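Local coordinates for hydrolase (Burkholderia cenocepacia, PDB 4QKU), which probably hydrolyses fumarylacetoacetate to fumarate and acetoacetate, the last step of phenylalanine and tyrosine breakdown, with the help of bound metal ions, at residues L270-F273 with N274-F278; G383-L386 with E387-W390; E237-C241 with E242-A246. All blocks are in the same frame, centred on the assembly; numbering follows the deposited sequence.

Contact 1. Residues L270-F273 with N274-F278; sequences LGPF and NSKGF. With NA (sodium ion), chain H; SO4 (sulfate ion), chain J.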
loop_
_atom_site.group_PDB
_atom_site.type_symbol
_atom_site.label_atom_id
_atom_site.label_comp_id
_atom_site.label_asym_id
_atom_site.label_seq_id
_atom_site.Cartn_x
_atom_site.Cartn_y
_atom_site.Cartn_z
ATOM N N LEU B 270 3.270 9.438 13.301
ATOM C CA LEU B 270 2.828 8.353 12.413
ATOM C C LEU B 270 3.803 7.970 11.338
ATOM O O LEU B 270 3.476 7.137 10.500
ATOM C CB LEU B 270 1.466 8.678 11.793
ATOM C CG LEU B 270 0.396 8.844 12.879
ATOM C CD1 LEU B 270 -0.938 9.251 12.283
ATOM C CD2 LEU B 270 0.261 7.571 13.691
ATOM N N GLY B 271 4.994 8.563 11.366
ATOM C CA GLY B 271 6.042 8.227 10.424
ATOM C C GLY B 271 6.028 9.118 9.193
ATOM O O GLY B 271 5.146 9.967 9.035
ATOM N N PRO B 272 7.014 8.922 8.303
ATOM C CA PRO B 272 7.035 9.625 7.038
ATOM C C PRO B 272 5.874 9.219 6.106
ATOM O O PRO B 272 5.437 8.066 6.090
ATOM C CB PRO B 272 8.382 9.211 6.436
ATOM C CG PRO B 272 8.633 7.852 6.980
ATOM C CD PRO B 272 8.090 7.903 8.381
ATOM N N PHE B 273 5.395 10.207 5.354
ATOM C CA PHE B 273 4.207 10.087 4.561
ATOM C C PHE B 273 4.453 10.788 3.224
ATOM O O PHE B 273 5.001 10.158 2.321
ATOM C CB PHE B 273 3.002 10.650 5.350
ATOM C CG PHE B 273 1.688 10.584 4.603
ATOM C CD1 PHE B 273 1.320 9.438 3.889
ATOM C CD2 PHE B 273 0.801 11.651 4.633
ATOM C CE1 PHE B 273 0.117 9.378 3.203
ATOM C CE2 PHE B 273 -0.400 11.591 3.953
ATOM C CZ PHE B 273 -0.739 10.454 3.231
ATOM N N ASN B 274 4.087 12.074 3.101
ATOM C CA ASN B 274 4.297 12.834 1.855
ATOM C C ASN B 274 5.762 12.923 1.462
ATOM O O ASN B 274 6.095 12.875 0.290
ATOM C CB ASN B 274 3.827 14.279 1.993
ATOM C CG ASN B 274 2.335 14.424 1.921
ATOM O OD1 ASN B 274 1.621 13.506 1.499
ATOM N ND2 ASN B 274 1.841 15.585 2.336
ATOM N N SER B 275 6.619 13.045 2.468
ATOM C CA SER B 275 8.038 13.207 2.268
ATOM C C SER B 275 8.640 12.030 1.501
ATOM O O SER B 275 9.707 12.192 0.951
ATOM C CB SER B 275 8.780 13.351 3.591
ATOM O OG SER B 275 8.731 12.132 4.295
ATOM N N LYS B 276 7.983 10.870 1.468
ATOM C CA LYS B 276 8.493 9.741 0.706
ATOM C C LYS B 276 7.566 9.253 -0.403
ATOM O O LYS B 276 7.967 8.438 -1.223
ATOM C CB LYS B 276 8.815 8.524 1.620
ATOM C CG LYS B 276 9.574 8.799 2.923
ATOM C CD LYS B 276 11.032 9.154 2.715
ATOM C CE LYS B 276 11.883 8.816 3.926
ATOM N NZ LYS B 276 12.518 7.467 3.812
ATOM N N GLY B 277 6.329 9.709 -0.431
ATOM C CA GLY B 277 5.328 9.073 -1.275
ATOM C C GLY B 277 5.259 9.662 -2.644
ATOM O O GLY B 277 4.541 9.158 -3.474
ATOM N N PHE B 278 5.986 10.748 -2.866
ATOM C CA PHE B 278 5.919 11.470 -4.125
ATOM C C PHE B 278 6.565 10.721 -5.277
ATOM O O PHE B 278 6.155 10.879 -6.432
ATOM C CB PHE B 278 6.510 12.884 -3.991
ATOM C CG PHE B 278 7.975 12.920 -3.689
ATOM C CD1 PHE B 278 8.908 12.895 -4.724
ATOM C CD2 PHE B 278 8.434 13.021 -2.389
ATOM C CE1 PHE B 278 10.265 12.947 -4.454
ATOM C CE2 PHE B 278 9.787 13.037 -2.123
ATOM C CZ PHE B 278 10.695 13.037 -3.154
HETATM NA NA NA H . 10.218 7.925 -2.069
HETATM S S SO4 J . 15.142 7.784 6.969
HETATM O O1 SO4 J . 14.096 7.039 7.705
HETATM O O2 SO4 J . 16.054 6.814 6.334
HETATM O O3 SO4 J . 14.559 8.641 5.910
HETATM O O4 SO4 J . 15.850 8.639 7.950
#

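Contact 2. Residues G383-L386 with E387-W390; sequences GSLL and ELTW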
loop_
_atom_site.group_PDB
_atom_site.type_symbol
_atom_site.label_atom_id
_atom_site.label_comp_id
_atom_site.label_asym_id
_atom_site.label_seq_id
_atom_site.Cartn_x
_atom_site.Cartn_y
_atom_site.Cartn_z
ATOM N N GLY B 383 24.427 5.989 2.445
ATOM C CA GLY B 383 23.495 5.849 1.330
ATOM C C GLY B 383 22.516 6.995 1.087
ATOM O O GLY B 383 21.564 6.832 0.330
ATOM N N SER B 384 22.754 8.153 1.701
ATOM C CA SER B 384 21.971 9.335 1.368
ATOM C C SER B 384 22.802 10.590 1.484
ATOM O O SER B 384 23.827 10.576 2.157
ATOM C CB SER B 384 20.780 9.447 2.309
ATOM O OG SER B 384 21.210 9.783 3.603
ATOM N N LEU B 385 22.376 11.683 0.858
ATOM C CA LEU B 385 23.109 12.942 0.991
ATOM C C LEU B 385 22.943 13.557 2.376
ATOM O O LEU B 385 23.883 14.174 2.920
ATOM C CB LEU B 385 22.716 13.931 -0.097
ATOM C CG LEU B 385 23.317 13.552 -1.445
ATOM C CD1 LEU B 385 22.505 14.104 -2.588
ATOM C CD2 LEU B 385 24.745 14.043 -1.538
ATOM N N LEU B 386 21.774 13.350 2.977
ATOM C CA LEU B 386 21.578 13.724 4.364
ATOM C C LEU B 386 22.778 13.238 5.181
ATOM O O LEU B 386 23.363 14.022 5.944
ATOM C CB LEU B 386 20.280 13.140 4.916
ATOM C CG LEU B 386 20.039 13.373 6.417
ATOM C CD1 LEU B 386 19.964 14.852 6.738
ATOM C CD2 LEU B 386 18.797 12.646 6.897
ATOM N N GLU B 387 23.143 11.965 5.016
ATOM C CA GLU B 387 24.281 11.393 5.744
ATOM C C GLU B 387 25.637 11.880 5.187
ATOM O O GLU B 387 26.479 12.351 5.941
ATOM C CB GLU B 387 24.234 9.873 5.725
ATOM C CG GLU B 387 23.111 9.251 6.549
ATOM C CD GLU B 387 22.875 7.797 6.188
ATOM O OE1 GLU B 387 23.469 6.904 6.829
ATOM O OE2 GLU B 387 22.139 7.536 5.211
ATOM N N LEU B 388 25.820 11.813 3.874
ATOM C CA LEU B 388 27.090 12.174 3.239
ATOM C C LEU B 388 27.523 13.600 3.506
ATOM O O LEU B 388 28.686 13.842 3.701
ATOM C CB LEU B 388 27.016 12.005 1.721
ATOM C CG LEU B 388 26.895 10.568 1.245
ATOM C CD1 LEU B 388 26.333 10.523 -0.166
ATOM C CD2 LEU B 388 28.247 9.867 1.321
ATOM N N THR B 389 26.575 14.532 3.535
ATOM C CA THR B 389 26.894 15.934 3.768
ATOM C C THR B 389 26.565 16.373 5.189
ATOM O O THR B 389 26.661 17.554 5.510
ATOM C CB THR B 389 26.135 16.837 2.803
ATOM O OG1 THR B 389 24.790 16.985 3.252
ATOM C CG2 THR B 389 26.124 16.236 1.417
ATOM N N TRP B 390 26.189 15.423 6.038
ATOM C CA TRP B 390 25.712 15.705 7.386
ATOM C C TRP B 390 24.733 16.874 7.429
ATOM O O TRP B 390 24.990 17.922 8.021
ATOM C CB TRP B 390 26.866 15.916 8.357
ATOM C CG TRP B 390 26.426 15.384 9.692
ATOM C CD1 TRP B 390 26.085 16.091 10.825
ATOM C CD2 TRP B 390 26.170 14.010 9.986
ATOM N NE1 TRP B 390 25.680 15.215 11.821
ATOM C CE2 TRP B 390 25.717 13.936 11.323
ATOM C CE3 TRP B 390 26.267 12.833 9.239
ATOM C CZ2 TRP B 390 25.391 12.725 11.935
ATOM C CZ3 TRP B 390 25.947 11.625 9.842
ATOM C CH2 TRP B 390 25.505 11.583 11.177
#

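Contact 3. Residues E237-C241 with E242-A246; sequences EPIAC and EDAEA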
loop_
_atom_site.group_PDB
_atom_site.type_symbol
_atom_site.label_atom_id
_atom_site.label_comp_id
_atom_site.label_asym_id
_atom_site.label_seq_id
_atom_site.Cartn_x
_atom_site.Cartn_y
_atom_site.Cartn_z
ATOM N N GLU B 237 -1.770 -16.452 8.624
ATOM C CA GLU B 237 -0.743 -17.533 8.611
ATOM C C GLU B 237 0.658 -16.975 8.364
ATOM O O GLU B 237 1.073 -16.793 7.220
ATOM C CB GLU B 237 -1.035 -18.561 7.527
ATOM C CG GLU B 237 -2.425 -19.158 7.641
ATOM C CD GLU B 237 -2.768 -20.101 6.491
ATOM O OE1 GLU B 237 -1.861 -20.438 5.689
ATOM O OE2 GLU B 237 -3.955 -20.490 6.388
ATOM N N PRO B 238 1.402 -16.727 9.429
ATOM C CA PRO B 238 2.775 -16.230 9.310
ATOM C C PRO B 238 3.721 -17.096 8.481
ATOM O O PRO B 238 3.488 -18.264 8.305
ATOM C CB PRO B 238 3.268 -16.202 10.761
ATOM C CG PRO B 238 2.012 -16.097 11.583
ATOM C CD PRO B 238 0.988 -16.902 10.827
ATOM N N ILE B 239 4.770 -16.480 7.944
ATOM C CA ILE B 239 5.844 -17.207 7.243
ATOM C C ILE B 239 6.988 -17.372 8.223
ATOM O O ILE B 239 7.481 -16.373 8.761
ATOM C CB ILE B 239 6.356 -16.434 6.007
ATOM C CG1 ILE B 239 5.208 -16.083 5.045
ATOM C CG2 ILE B 239 7.400 -17.253 5.263
ATOM C CD1 ILE B 239 5.567 -15.051 4.012
ATOM N N ALA B 240 7.352 -18.627 8.494
ATOM C CA ALA B 240 8.439 -18.967 9.416
ATOM C C ALA B 240 9.729 -18.445 8.843
ATOM O O ALA B 240 9.929 -18.491 7.618
ATOM C CB ALA B 240 8.532 -20.464 9.599
ATOM N N CYS B 241 10.578 -17.889 9.688
ATOM C CA CYS B 241 11.819 -17.293 9.217
ATOM C C CYS B 241 12.592 -18.224 8.286
ATOM O O CYS B 241 13.114 -17.795 7.284
ATOM C CB CYS B 241 12.691 -16.885 10.399
ATOM S SG CYS B 241 14.154 -16.003 9.869
ATOM N N GLU B 242 12.604 -19.502 8.609
ATOM C CA GLU B 242 13.323 -20.511 7.836
ATOM C C GLU B 242 12.707 -20.817 6.450
ATOM O O GLU B 242 13.382 -21.368 5.590
ATOM C CB GLU B 242 13.384 -21.824 8.638
ATOM C CG GLU B 242 12.011 -22.480 8.791
ATOM C CD GLU B 242 11.962 -23.654 9.777
ATOM O OE1 GLU B 242 12.491 -24.769 9.500
ATOM O OE2 GLU B 242 11.322 -23.441 10.832
ATOM N N ASP B 243 11.421 -20.538 6.265
ATOM C CA ASP B 243 10.771 -20.768 4.987
ATOM C C ASP B 243 10.762 -19.506 4.155
ATOM O O ASP B 243 10.361 -19.552 2.987
ATOM C CB ASP B 243 9.306 -21.199 5.177
ATOM C CG ASP B 243 9.159 -22.520 5.966
ATOM O OD1 ASP B 243 10.062 -23.383 5.900
ATOM O OD2 ASP B 243 8.127 -22.690 6.659
ATOM N N ALA B 244 11.200 -18.381 4.731
ATOM C CA ALA B 244 10.964 -17.059 4.118
ATOM C C ALA B 244 11.540 -16.888 2.741
ATOM O O ALA B 244 10.899 -16.344 1.866
ATOM C CB ALA B 244 11.464 -15.928 5.027
ATOM N N GLU B 245 12.771 -17.309 2.562
ATOM C CA GLU B 245 13.438 -17.067 1.303
ATOM C C GLU B 245 12.784 -17.801 0.140
ATOM O O GLU B 245 12.852 -17.336 -0.994
ATOM C CB GLU B 245 14.917 -17.479 1.395
ATOM C CG GLU B 245 15.832 -16.322 1.734
ATOM C CD GLU B 245 17.265 -16.746 1.716
ATOM O OE1 GLU B 245 17.993 -16.487 2.702
ATOM O OE2 GLU B 245 17.663 -17.342 0.692
ATOM N N ALA B 246 12.182 -18.949 0.409
ATOM C CA ALA B 246 11.440 -19.636 -0.631
ATOM C C ALA B 246 10.314 -18.761 -1.173
ATOM O O ALA B 246 9.848 -19.000 -2.285
ATOM C CB ALA B 246 10.862 -20.956 -0.129
HETATM O O HOH W 1 6.310 -20.994 6.751
HETATM O O HOH W 2 14.556 -18.390 4.470
#

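Contact 1. Residues L270-F273 with N274-F278
Lys276 passes over Pro272 on its way to a bound sulfate, while its own backbone turns the other way to a sodium ion. From CB, which lies on the metal side, the chain swings so that CG stands beside the backbone N and 3.7 Å from Pro272 CB. The bend at chi2 (-72°) turns CD away from the proline, and a further bend at chi4 sets NZ toward the sulfate. CE is already 3.3 Å from sulfate O3, and NZ gives the same oxygen a hydrogen bond of 3.2 Å. NZ also forms a salt bridge with Glu222. His156, Arg260 and Gln263 also bond to the sulfate, which probably came from the crystallisation liquor.

The backbone turn begins at Phe273 O, which accepts from Lys276 N at 3.2 Å, the donor standing 55° out of the carbonyl plane. Asn274 lays its OD1 over one face of the Phe273 ring, 3.6 Å above it and displaced toward the rim; amide and ring planes differ by 22°. Its ND2 is held by His355 O of the second subunit, and Ser275 OG by Glu266. Lys276 O meets the sodium at 2.5 Å, with Asp256, Trp257, Ala279 and Thr280 as the other ligands. A lysine reaching into the pocket from a metal-binding turn is consistent with the active site of the FAH family.

Contact 2. Residues G383-L386 with E387-W390
Ser384 OG is gripped from two sides by one residue: it accepts from Glu387 N at 3.2 Å and donates to Glu387 OE2 at 2.9 Å. The first bond caps the short helix 385-388, with Ser384 at the N-cap position; the second runs from the hydroxyl to the carboxylate of the same residue. The capping N-H is nearly straight (161°). OG sits between the backbone N and the carbonyl carbon of Ser384, within range of both groups.

Glu387 leaves the helix with an extended chain, and OE2 accepts the serine O-H on its anti lone pair. The same OE2 also accepts from His156 ND1, while OE1 is held by Ser375 and Asn159, so the buried carboxylate has partners at both oxygens. Glu387 is thus a second-shell residue to the predicted proton acceptor His156, and Ser384 probably helps to position it. The backbone N-H groups of Leu385 and Leu386 are taken by Asp220, which would place a negative charge at the helix N-terminus, probably favourable for its dipole.

On another flank, Leu385 CD2 packs against Thr389 CG2 at 3.9 Å and Leu388 CD1 at 4.1 Å, and Ile337 of strand 335-341 touches both leucines. At the far end a Schellman motif closes the helix: Trp390, at positive phi, is its C-prime residue, Asn391 N bonds to Leu386 O, and Trp390 N bonds to Glu387 O. Thr389 OG1 accepts from Gly392 N. Leu385 O receives two donors from Thr389: N at 2.8 Å, only 17° from the carbonyl plane, and OG1 at 3.0 Å, 41° above it.

Contact 3. Residues E237-C241 with E242-A246
Ile239 and Ala244 form the close-packed side of this bend: Ile239 CG2 lies 3.7 Å from Ala244 CA and 4.3 Å from Ala244 CB. CG2 is carried there because it stands anti to the Ile239 backbone N, while the longer CG1 branch turns beside that nitrogen. Helix 349-357 covers this side, with Leu353 touching Ile239, Ala350 touching Ala244, and Gln351 and Ala354 touching Cys241. Beneath the side chains, two overlapping four-residue turns are closed by backbone bonds. Asp243 N reaches Ala240 O at 2.9 Å, and Ala244 N reaches Cys241 O at 3.2 Å. Both donors stand well above the plane of the carbonyl they meet, 54° and 69° respectively, as expected of such tight turns.

The solvent side is looser. Ala240 CB, on the exposed surface, has Asp243 OD2 at 3.7 Å and Glu242 CG at 4.1 Å, contacts that brush rather than interlock. Here a water does the joining, accepting from Ala240 N and donating to Asp243 OD2, so the aspartate is linked back to the start of the turn without a direct bond.

Separately, a second water bridges the turns and the 3-10 segment at 245-246, donating to Cys241 O and accepting from Glu245 N at 2.8 Å. Beyond it, the Glu245 carboxylate is paired with Arg296 and His316.

The whole is a compact, partly water-bridged connection between strands 219-229 and 248-259, antiparallel neighbours in a mixed sheet, and lies away from the predicted catalytic and metal sites.

How the contacts relate
Contacts 1 and 2 border the same site from different sides. Their centres are 19 Å apart and their nearest atoms about 8 Å, so they do not touch; His156 and the sulfate bridge the gap. His156 ND1 bonds to Glu387 of contact 2, while its NE2 bonds to the sulfate that Lys276 of contact 1 also holds. The sodium is bound by Lys276 O of contact 1 and lies about 12 Å from the side chain of Ser384 in contact 2. Contact 3 stands apart, with nearest atoms about 23 Å from either of the others. It comes first along the chain, joining strand 219-229, which carries Glu222, to strand 248-259, which carries the sodium ligand Asp256.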